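Local coordinates for CBS domain containing membrane protein (Sphaerobacter thermophilus, PDB 4ESY) that is of unknown function but carries in this C-terminal part a pair of CBS domains, modules that in many relatives bind adenosine-containing ligands and regulate the attached protein, at residues R9-A12 / R13-Q17; R16-I20 / R21-T25; V116-A119 / P120-V124; V29-R32 / E33-L37. All blocks are in the same frame, centred on the assembly; numbering follows the deposited sequence. Where two conformers were deposited one is given.

Contact 1 of 4, residues R9-A12 / R13-Q17; sequences RAIA and RAIRQ
Ile11 and Ile15, one helical turn apart, form the packed side of this stretch of helix 2-17, with CG2 of Ile11 lying 3.9 Å from CD1 of Ile15. A first torsion of -74° sets Ile11 CG2 opposite its backbone N, on the carbonyl side, where the end of Ile15 can meet it. Ala14 belongs to the same side: its CB lies 3.4 Å from Ala10 O, and the residue packs against backbone of the other chain of the assembly. Regular i to i+4 bonds run beneath, Arg13, Ala14 and Ile15 donating to the carbonyls of Arg9, Ala10 and Ile11. The last of the set, Arg16 N to Ala12 O, is the longest at 3.2 Å. The open side is made by Arg9, Ala10, Ala12 and Arg13, all exposed. In one of its two conformers Arg13 touches the preceding turn near its root, CG resting 3.2 Å from Arg9 O before the chain bends and its guanidinium leads away. Ile11 and Ile15 pack on apolar side chains of the other chain, while Ile15 also rests on Leu159. At the C-terminal end Arg16 forms a salt bridge with Asp129 and so ties helix 2-17 to helix 124-134.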
loop_
_atom_site.group_PDB
_atom_site.type_symbol
_atom_site.label_atom_id
_atom_site.label_comp_id
_atom_site.label_asym_id
_atom_site.label_seq_id
_atom_site.Cartn_x
_atom_site.Cartn_y
_atom_site.Cartn_z
ATOM N N ARG B 9 -24.646 12.354 4.457
ATOM C CA ARG B 9 -25.120 11.229 5.237
ATOM C C ARG B 9 -25.681 10.158 4.321
ATOM O O ARG B 9 -25.352 8.982 4.463
ATOM C CB ARG B 9 -26.207 11.710 6.215
ATOM C CG ARG B 9 -26.674 10.691 7.212
ATOM C CD ARG B 9 -27.378 11.340 8.368
ATOM N NE ARG B 9 -28.670 11.919 8.006
ATOM C CZ ARG B 9 -28.935 13.223 8.000
ATOM N NH1 ARG B 9 -27.993 14.095 8.360
ATOM N NH2 ARG B 9 -30.150 13.655 7.655
ATOM N N ALA B 10 -26.538 10.549 3.381
ATOM C CA ALA B 10 -27.109 9.551 2.495
ATOM C C ALA B 10 -26.035 8.897 1.605
ATOM O O ALA B 10 -26.072 7.687 1.353
ATOM C CB ALA B 10 -28.225 10.143 1.638
ATOM N N ILE B 11 -25.095 9.697 1.109
ATOM C CA ILE B 11 -23.965 9.138 0.380
ATOM C C ILE B 11 -23.145 8.163 1.240
ATOM O O ILE B 11 -22.867 7.069 0.799
ATOM C CB ILE B 11 -23.105 10.225 -0.256
ATOM C CG1 ILE B 11 -23.872 10.779 -1.455
ATOM C CG2 ILE B 11 -21.745 9.655 -0.760
ATOM C CD1 ILE B 11 -23.421 12.110 -1.913
ATOM N N ALA B 12 -22.795 8.539 2.469
ATOM C CA ALA B 12 -22.019 7.638 3.325
ATOM C C ALA B 12 -22.791 6.352 3.581
ATOM O O ALA B 12 -22.213 5.278 3.510
ATOM C CB ALA B 12 -21.603 8.301 4.642
ATOM N N ARG B 13 -24.093 6.456 3.865
ATOM C CA ARG B 13 -24.891 5.248 4.081
ATOM C C ARG B 13 -24.915 4.344 2.847
ATOM O O ARG B 13 -24.807 3.126 2.963
ATOM C CB ARG B 13 -26.323 5.584 4.496
ATOM C CG ARG B 13 -26.445 6.264 5.839
ATOM C CD ARG B 13 -27.906 6.373 6.265
ATOM N NE ARG B 13 -28.471 5.046 6.459
ATOM C CZ ARG B 13 -28.264 4.282 7.531
ATOM N NH1 ARG B 13 -28.831 3.091 7.568
ATOM N NH2 ARG B 13 -27.507 4.695 8.560
ATOM N N ALA B 14 -25.093 4.939 1.677
ATOM C CA ALA B 14 -25.138 4.169 0.437
ATOM C C ALA B 14 -23.833 3.420 0.199
ATOM O O ALA B 14 -23.815 2.258 -0.255
ATOM C CB ALA B 14 -25.409 5.094 -0.730
ATOM N N ILE B 15 -22.729 4.082 0.514
ATOM C CA ILE B 15 -21.418 3.469 0.289
ATOM C C ILE B 15 -21.223 2.261 1.201
ATOM O O ILE B 15 -20.724 1.244 0.751
ATOM C CB ILE B 15 -20.293 4.522 0.433
ATOM C CG1 ILE B 15 -20.299 5.377 -0.816
ATOM C CG2 ILE B 15 -18.917 3.895 0.679
ATOM C CD1 ILE B 15 -19.370 6.574 -0.778
ATOM N N ARG B 16 -21.681 2.338 2.456
ATOM C CA ARG B 16 -21.558 1.174 3.348
ATOM C C ARG B 16 -22.365 -0.054 2.899
ATOM O O ARG B 16 -22.075 -1.177 3.323
ATOM C CB ARG B 16 -21.969 1.510 4.772
ATOM C CG ARG B 16 -21.002 2.401 5.511
ATOM C CD ARG B 16 -21.547 2.643 6.899
ATOM N NE ARG B 16 -21.816 1.379 7.591
ATOM C CZ ARG B 16 -20.950 0.751 8.389
ATOM N NH1 ARG B 16 -21.298 -0.385 8.988
ATOM N NH2 ARG B 16 -19.741 1.263 8.593
ATOM N N GLN B 17 -23.353 0.153 2.039
ATOM C CA GLN B 17 -24.214 -0.945 1.618
ATOM C C GLN B 17 -23.763 -1.601 0.331
ATOM O O GLN B 17 -24.317 -2.609 -0.063
ATOM C CB GLN B 17 -25.673 -0.497 1.493
ATOM C CG GLN B 17 -26.290 -0.115 2.846
ATOM C CD GLN B 17 -26.111 -1.206 3.915
ATOM O OE1 GLN B 17 -25.600 -0.946 5.002
ATOM N NE2 GLN B 17 -26.540 -2.432 3.602
#

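Contact 2 of 4, residues R16-I20 / R21-T25; sequences RQVPI and RDILT
Asp22 folds back over Pro19: its OD2 lies 3.5 Å from Pro19 CD, and its backbone N donates to Pro19 O at 2.9 Å. Next along the chain Ile23 N bonds to Ile20 O at 2.8 Å, and both donors approach from well above the carbonyl planes, as befits a tight single turn rather than a regular helix. Leu24 N adds a weak bond to the same Ile20 O. The apolar contacts follow the turn. Val18 CG1 reaches Asp22 CB at 3.8 Å, while Ile20 splits its two branches, CD1 meeting CD1 of Ile23 and CG2 approaching CD1 of Leu24 more loosely. With chi1 of 75°, CG1 of Ile23 is wedged between its own backbone N and carbonyl carbon, which brings it to 3.3 Å from Ile20 O. Past this shell, an inverse gamma turn centred on Leu24 redirects the chain, while Arg21 carries its guanidinium back beside Pro19 and lies against Pro120 and Glu121. Backbone bonds of Val18 with Val124, Ile20 with Asp122 and Arg21 with Pro120 fix the whole turn on the second CBS region. There Val18 and Ile23 touch Val124 of helix 124-134, Ile20 touches Ile127 of the same helix and Val141 of strand 138-143, and Leu24 packs against Val141 and against Val148 and Val151 of strand 146-152.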
loop_
_atom_site.group_PDB
_atom_site.type_symbol
_atom_site.label_atom_id
_atom_site.label_comp_id
_atom_site.label_asym_id
_atom_site.label_seq_id
_atom_site.Cartn_x
_atom_site.Cartn_y
_atom_site.Cartn_z
ATOM N N ARG B 16 -21.681 2.338 2.456
ATOM C CA ARG B 16 -21.558 1.174 3.348
ATOM C C ARG B 16 -22.365 -0.054 2.899
ATOM O O ARG B 16 -22.075 -1.177 3.323
ATOM C CB ARG B 16 -21.969 1.510 4.772
ATOM C CG ARG B 16 -21.002 2.401 5.511
ATOM C CD ARG B 16 -21.547 2.643 6.899
ATOM N NE ARG B 16 -21.816 1.379 7.591
ATOM C CZ ARG B 16 -20.950 0.751 8.389
ATOM N NH1 ARG B 16 -21.298 -0.385 8.988
ATOM N NH2 ARG B 16 -19.741 1.263 8.593
ATOM N N GLN B 17 -23.353 0.153 2.039
ATOM C CA GLN B 17 -24.214 -0.945 1.618
ATOM C C GLN B 17 -23.763 -1.601 0.331
ATOM O O GLN B 17 -24.317 -2.609 -0.063
ATOM C CB GLN B 17 -25.673 -0.497 1.493
ATOM C CG GLN B 17 -26.290 -0.115 2.846
ATOM C CD GLN B 17 -26.111 -1.206 3.915
ATOM O OE1 GLN B 17 -25.600 -0.946 5.002
ATOM N NE2 GLN B 17 -26.540 -2.432 3.602
ATOM N N VAL B 18 -22.753 -1.037 -0.321
ATOM C CA VAL B 18 -22.154 -1.667 -1.506
ATOM C C VAL B 18 -21.637 -3.089 -1.209
ATOM O O VAL B 18 -20.923 -3.303 -0.239
ATOM C CB VAL B 18 -20.985 -0.797 -1.990
ATOM C CG1 VAL B 18 -20.158 -1.506 -3.089
ATOM C CG2 VAL B 18 -21.504 0.599 -2.433
ATOM N N PRO B 19 -22.002 -4.082 -2.031
ATOM C CA PRO B 19 -21.465 -5.403 -1.649
ATOM C C PRO B 19 -19.989 -5.514 -2.003
ATOM O O PRO B 19 -19.541 -4.934 -2.995
ATOM C CB PRO B 19 -22.303 -6.406 -2.460
ATOM C CG PRO B 19 -22.902 -5.592 -3.587
ATOM C CD PRO B 19 -23.017 -4.158 -3.091
ATOM N N ILE B 20 -19.252 -6.231 -1.162
ATOM C CA ILE B 20 -17.834 -6.499 -1.391
ATOM C C ILE B 20 -17.495 -6.888 -2.816
ATOM O O ILE B 20 -16.546 -6.363 -3.389
ATOM C CB ILE B 20 -17.286 -7.598 -0.438
ATOM C CG1 ILE B 20 -17.164 -7.027 0.958
ATOM C CG2 ILE B 20 -15.889 -8.028 -0.862
ATOM C CD1 ILE B 20 -16.372 -5.752 0.923
ATOM N N ARG B 21 -18.268 -7.793 -3.398
ATOM C CA ARG B 21 -17.922 -8.280 -4.736
ATOM C C ARG B 21 -17.812 -7.130 -5.760
ATOM O O ARG B 21 -17.112 -7.259 -6.758
ATOM C CB ARG B 21 -18.872 -9.397 -5.210
ATOM C CG ARG B 21 -19.915 -8.955 -6.228
ATOM C CD ARG B 21 -21.060 -9.954 -6.349
ATOM N NE ARG B 21 -22.199 -9.519 -5.546
ATOM C CZ ARG B 21 -22.828 -10.283 -4.661
ATOM N NH1 ARG B 21 -22.440 -11.544 -4.473
ATOM N NH2 ARG B 21 -23.847 -9.783 -3.968
ATOM N N ASP B 22 -18.457 -5.993 -5.476
ATOM C CA ASP B 22 -18.389 -4.815 -6.354
ATOM C C ASP B 22 -17.030 -4.097 -6.296
ATOM O O ASP B 22 -16.690 -3.370 -7.202
ATOM C CB ASP B 22 -19.504 -3.814 -6.034
ATOM C CG ASP B 22 -20.844 -4.214 -6.622
ATOM O OD1 ASP B 22 -20.923 -5.220 -7.365
ATOM O OD2 ASP B 22 -21.829 -3.499 -6.357
ATOM N N ILE B 23 -16.262 -4.294 -5.229
ATOM C CA ILE B 23 -14.975 -3.634 -5.133
ATOM C C ILE B 23 -13.810 -4.545 -5.501
ATOM O O ILE B 23 -12.670 -4.074 -5.595
ATOM C CB ILE B 23 -14.723 -2.958 -3.765
ATOM C CG1 ILE B 23 -14.404 -3.969 -2.665
ATOM C CG2 ILE B 23 -15.929 -2.108 -3.362
ATOM C CD1 ILE B 23 -14.012 -3.289 -1.314
ATOM N N LEU B 24 -14.096 -5.824 -5.745
ATOM C CA LEU B 24 -13.066 -6.747 -6.207
ATOM C C LEU B 24 -12.931 -6.625 -7.709
ATOM O O LEU B 24 -13.502 -7.415 -8.449
ATOM C CB LEU B 24 -13.428 -8.189 -5.842
ATOM C CG LEU B 24 -13.466 -8.410 -4.335
ATOM C CD1 LEU B 24 -13.885 -9.846 -4.009
ATOM C CD2 LEU B 24 -12.096 -8.077 -3.718
ATOM N N THR B 25 -12.184 -5.634 -8.164
ATOM C CA THR B 25 -12.167 -5.281 -9.588
ATOM C C THR B 25 -10.887 -5.760 -10.258
ATOM O O THR B 25 -10.653 -5.527 -11.450
ATOM C CB THR B 25 -12.274 -3.765 -9.778
ATOM O OG1 THR B 25 -11.167 -3.144 -9.120
ATOM C CG2 THR B 25 -13.605 -3.226 -9.190
#

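Contact 3 of 4, residues V116-A119 / P120-V124; sequences VTAA and PEDSV
Asp122 grips Ala119 through two hydrogen bonds running in opposite senses. Its OD2 accepts from Ala119 N at 2.9 Å in a nearly straight bond (175°), although the N-H comes from above the carboxylate plane, 56° out of it. Its own N donates to Ala119 O at 3.0 Å, the closing bond of a type I beta turn from Ala119 to Asp122. A chi1 of -67° places the Asp122 carboxylate beside its backbone N, facing back over the turn, so that both polar groups of Ala119 are served by one residue. Glu121 curls over the same turn, its chain bent at chi2, and rests OE1 3.2 Å from Ala119 CB. Several other backbone groups find partners in other parts of the chain: Ala118 bonds with Pro140 and Val142 of strand 138-143, Pro120 with Arg21, and Asp122 with Ile20. Val124 bonds with Val18, and Ser123, the N-cap of helix 124-134, uses its hydroxyl to cap a backbone N of that helix and its carbonyl O to bind Ser126 OG. Pro120 and Ala118 pack on strand 138-143 and helix 124-134 respectively, but within the turn the grip is chiefly polar, and Asp122, its carboxylate accepting a backbone N-H, probably stays ionised.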
loop_
_atom_site.group_PDB
_atom_site.type_symbol
_atom_site.label_atom_id
_atom_site.label_comp_id
_atom_site.label_asym_id
_atom_site.label_seq_id
_atom_site.Cartn_x
_atom_site.Cartn_y
_atom_site.Cartn_z
ATOM N N VAL B 116 -9.768 -13.056 10.271
ATOM C CA VAL B 116 -11.130 -13.009 9.768
ATOM C C VAL B 116 -11.206 -13.126 8.260
ATOM O O VAL B 116 -10.285 -12.718 7.537
ATOM C CB VAL B 116 -11.865 -11.733 10.255
ATOM C CG1 VAL B 116 -11.579 -10.566 9.336
ATOM C CG2 VAL B 116 -13.362 -11.995 10.354
ATOM N N THR B 117 -12.282 -13.721 7.773
ATOM C CA THR B 117 -12.518 -13.707 6.339
ATOM C C THR B 117 -13.886 -13.078 6.014
ATOM O O THR B 117 -14.780 -12.996 6.877
ATOM C CB THR B 117 -12.435 -15.122 5.722
ATOM O OG1 THR B 117 -13.578 -15.879 6.133
ATOM C CG2 THR B 117 -11.169 -15.850 6.165
ATOM N N ALA B 118 -14.064 -12.651 4.772
ATOM C CA ALA B 118 -15.364 -12.148 4.325
ATOM C C ALA B 118 -15.918 -12.983 3.165
ATOM O O ALA B 118 -15.174 -13.751 2.524
ATOM C CB ALA B 118 -15.240 -10.680 3.912
ATOM N N ALA B 119 -17.218 -12.834 2.911
ATOM C CA ALA B 119 -17.885 -13.411 1.736
ATOM C C ALA B 119 -18.231 -12.268 0.773
ATOM O O ALA B 119 -18.402 -11.134 1.204
ATOM C CB ALA B 119 -19.146 -14.190 2.159
ATOM N N PRO B 120 -18.284 -12.542 -0.542
ATOM C CA PRO B 120 -18.488 -11.452 -1.513
ATOM C C PRO B 120 -19.855 -10.735 -1.418
ATOM O O PRO B 120 -20.035 -9.604 -1.905
ATOM C CB PRO B 120 -18.325 -12.166 -2.865
ATOM C CG PRO B 120 -18.608 -13.598 -2.582
ATOM C CD PRO B 120 -18.039 -13.833 -1.217
ATOM N N GLU B 121 -20.822 -11.389 -0.778
ATOM C CA GLU B 121 -22.114 -10.766 -0.597
ATOM C C GLU B 121 -22.179 -9.877 0.649
ATOM O O GLU B 121 -23.182 -9.240 0.866
ATOM C CB GLU B 121 -23.229 -11.833 -0.545
ATOM C CG GLU B 121 -23.257 -12.629 0.757
ATOM C CD GLU B 121 -22.347 -13.874 0.764
ATOM O OE1 GLU B 121 -21.403 -13.976 -0.063
ATOM O OE2 GLU B 121 -22.582 -14.762 1.623
ATOM N N ASP B 122 -21.136 -9.861 1.480
ATOM C CA ASP B 122 -21.085 -8.957 2.645
ATOM C C ASP B 122 -20.935 -7.479 2.198
ATOM O O ASP B 122 -20.440 -7.178 1.113
ATOM C CB ASP B 122 -19.884 -9.289 3.562
ATOM C CG ASP B 122 -19.993 -10.659 4.283
ATOM O OD1 ASP B 122 -21.132 -11.154 4.494
ATOM O OD2 ASP B 122 -18.910 -11.213 4.674
ATOM N N SER B 123 -21.296 -6.547 3.062
ATOM C CA SER B 123 -21.232 -5.147 2.677
ATOM C C SER B 123 -19.876 -4.521 2.976
ATOM O O SER B 123 -19.149 -4.931 3.877
ATOM C CB SER B 123 -22.329 -4.349 3.397
ATOM O OG SER B 123 -21.997 -4.247 4.753
ATOM N N VAL B 124 -19.565 -3.472 2.237
ATOM C CA VAL B 124 -18.401 -2.646 2.537
ATOM C C VAL B 124 -18.369 -2.210 4.022
ATOM O O VAL B 124 -17.333 -2.338 4.688
ATOM C CB VAL B 124 -18.348 -1.424 1.572
ATOM C CG1 VAL B 124 -17.511 -0.291 2.147
ATOM C CG2 VAL B 124 -17.844 -1.862 0.188
#

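Contact 4 of 4, residues V29-R32 / E33-L37; sequences VTVR and EDDTL
The backbone makes a type I beta turn from Arg32 to Asp35, closed by Asp35 N donating to Arg32 O at 2.9 Å, and so carries strand 31-32 of the first CBS region into helix 37-46. A second bond runs back across the turn from Arg32 N to Asp35 OD2, 3.0 Å long and almost straight at 170°. The N-H meets the carboxylate from above its plane, 70° out of it. For Asp35, a chi1 of -74° keeps CG beside its own N and brings the carboxylate back toward Arg32 N. Its other oxygen, OD1, lies 3.6 Å from Arg32 CB, and the aliphatic root of the arginine thus borders the carboxylate. The charged end of Arg32 does not take part; bent at chi2, the chain leads away until NH1 is 6.4 Å from Asp35 OD1, too far for a salt bridge. Beyond the turn, Val31 bonds through its backbone with Pro53 and Val55 of the adjacent parallel strand and packs on Val54, while Glu33 and Asp35 bond with Ser108 and Ala107 at the start of helix 107-110. Thr36 then stands at the N-cap of helix 37-46. Val31, itself buried, brings CB to 3.7 Å from Asp35 OD2.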
loop_
_atom_site.group_PDB
_atom_site.type_symbol
_atom_site.label_atom_id
_atom_site.label_comp_id
_atom_site.label_asym_id
_atom_site.label_seq_id
_atom_site.Cartn_x
_atom_site.Cartn_y
_atom_site.Cartn_z
ATOM N N VAL B 29 -4.839 -13.507 -7.788
ATOM C CA VAL B 29 -3.681 -14.321 -8.073
ATOM C C VAL B 29 -3.316 -15.027 -6.775
ATOM O O VAL B 29 -3.153 -14.386 -5.758
ATOM C CB VAL B 29 -2.501 -13.466 -8.564
ATOM C CG1 VAL B 29 -1.324 -14.354 -8.832
ATOM C CG2 VAL B 29 -2.891 -12.669 -9.826
ATOM N N THR B 30 -3.250 -16.345 -6.789
ATOM C CA THR B 30 -2.924 -17.077 -5.583
ATOM C C THR B 30 -1.569 -17.766 -5.748
ATOM O O THR B 30 -1.074 -17.874 -6.874
ATOM C CB THR B 30 -3.981 -18.152 -5.264
ATOM O OG1 THR B 30 -3.897 -19.199 -6.240
ATOM C CG2 THR B 30 -5.380 -17.564 -5.247
ATOM N N VAL B 31 -0.985 -18.224 -4.630
ATOM C CA VAL B 31 0.181 -19.090 -4.661
ATOM C C VAL B 31 -0.116 -20.357 -3.845
ATOM O O VAL B 31 -1.039 -20.376 -3.000
ATOM C CB VAL B 31 1.469 -18.370 -4.071
ATOM C CG1 VAL B 31 1.839 -17.093 -4.886
ATOM C CG2 VAL B 31 1.280 -18.033 -2.633
ATOM N N ARG B 32 0.666 -21.414 -4.083
ATOM C CA ARG B 32 0.467 -22.676 -3.386
ATOM C C ARG B 32 1.345 -22.688 -2.165
ATOM O O ARG B 32 2.458 -22.130 -2.166
ATOM C CB ARG B 32 0.834 -23.863 -4.297
ATOM C CG ARG B 32 -0.096 -24.033 -5.495
ATOM C CD ARG B 32 -1.256 -24.938 -5.072
ATOM N NE ARG B 32 -2.163 -25.259 -6.159
ATOM C CZ ARG B 32 -2.033 -26.293 -6.987
ATOM N NH1 ARG B 32 -1.013 -27.139 -6.884
ATOM N NH2 ARG B 32 -2.939 -26.462 -7.943
ATOM N N GLU B 33 0.875 -23.359 -1.122
ATOM C CA GLU B 33 1.641 -23.387 0.109
ATOM C C GLU B 33 3.001 -24.049 -0.081
ATOM O O GLU B 33 3.915 -23.771 0.673
ATOM C CB GLU B 33 0.861 -24.071 1.233
ATOM C CG GLU B 33 0.619 -25.518 0.952
ATOM C CD GLU B 33 -0.265 -26.190 2.034
ATOM O OE1 GLU B 33 -0.278 -25.712 3.194
ATOM O OE2 GLU B 33 -0.931 -27.197 1.717
ATOM N N ASP B 34 3.126 -24.919 -1.079
ATOM C CA ASP B 34 4.402 -25.585 -1.363
ATOM C C ASP B 34 5.278 -24.819 -2.366
ATOM O O ASP B 34 6.321 -25.301 -2.723
ATOM C CB ASP B 34 4.189 -26.986 -1.972
ATOM C CG ASP B 34 3.437 -27.952 -1.061
ATOM O OD1 ASP B 34 3.216 -27.666 0.134
ATOM O OD2 ASP B 34 3.066 -29.036 -1.565
ATOM N N ASP B 35 4.844 -23.666 -2.872
ATOM C CA ASP B 35 5.701 -22.871 -3.781
ATOM C C ASP B 35 6.897 -22.326 -3.015
ATOM O O ASP B 35 6.741 -21.872 -1.887
ATOM C CB ASP B 35 4.952 -21.677 -4.373
ATOM C CG ASP B 35 3.926 -22.080 -5.464
ATOM O OD1 ASP B 35 3.943 -23.258 -5.952
ATOM O OD2 ASP B 35 3.077 -21.213 -5.799
ATOM N N THR B 36 8.085 -22.369 -3.622
ATOM C CA THR B 36 9.287 -21.795 -2.982
ATOM C C THR B 36 9.178 -20.265 -2.991
ATOM O O THR B 36 8.422 -19.663 -3.771
ATOM C CB THR B 36 10.614 -22.261 -3.694
ATOM O OG1 THR B 36 10.602 -21.802 -5.044
ATOM C CG2 THR B 36 10.722 -23.763 -3.709
ATOM N N LEU B 37 9.911 -19.610 -2.111
ATOM C CA LEU B 37 9.775 -18.156 -1.978
ATOM C C LEU B 37 10.257 -17.493 -3.267
ATOM O O LEU B 37 9.783 -16.437 -3.635
ATOM C CB LEU B 37 10.525 -17.646 -0.740
ATOM C CG LEU B 37 9.881 -18.058 0.594
ATOM C CD1 LEU B 37 10.550 -17.357 1.758
ATOM C CD2 LEU B 37 8.355 -17.766 0.575
#

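Overall arrangement
Contacts 1, 2 and 3 are partly buried, whereas contact 4 is a surface turn. Contacts 3 and 4 are corresponding turns, one in each CBS region, both leading into a helix and sharing the same aspartate-to-backbone chemistry; contact 2 relies more on apolar packing and contact 1 on regular helix bonds. Each of the two turns also shares backbone bonds with a part of the chain distant in sequence: Val18, Ile20 and Arg21 for contact 3, residues 107 and 108 for contact 4. Contacts 2 and 3 are thereby joined, Ile20 N lying 2.7 Å from Asp122 O, while contacts 3 and 4 stand about 24 Å apart between centres. Contact 2 continues from contact 1, whose helix faces the other chain.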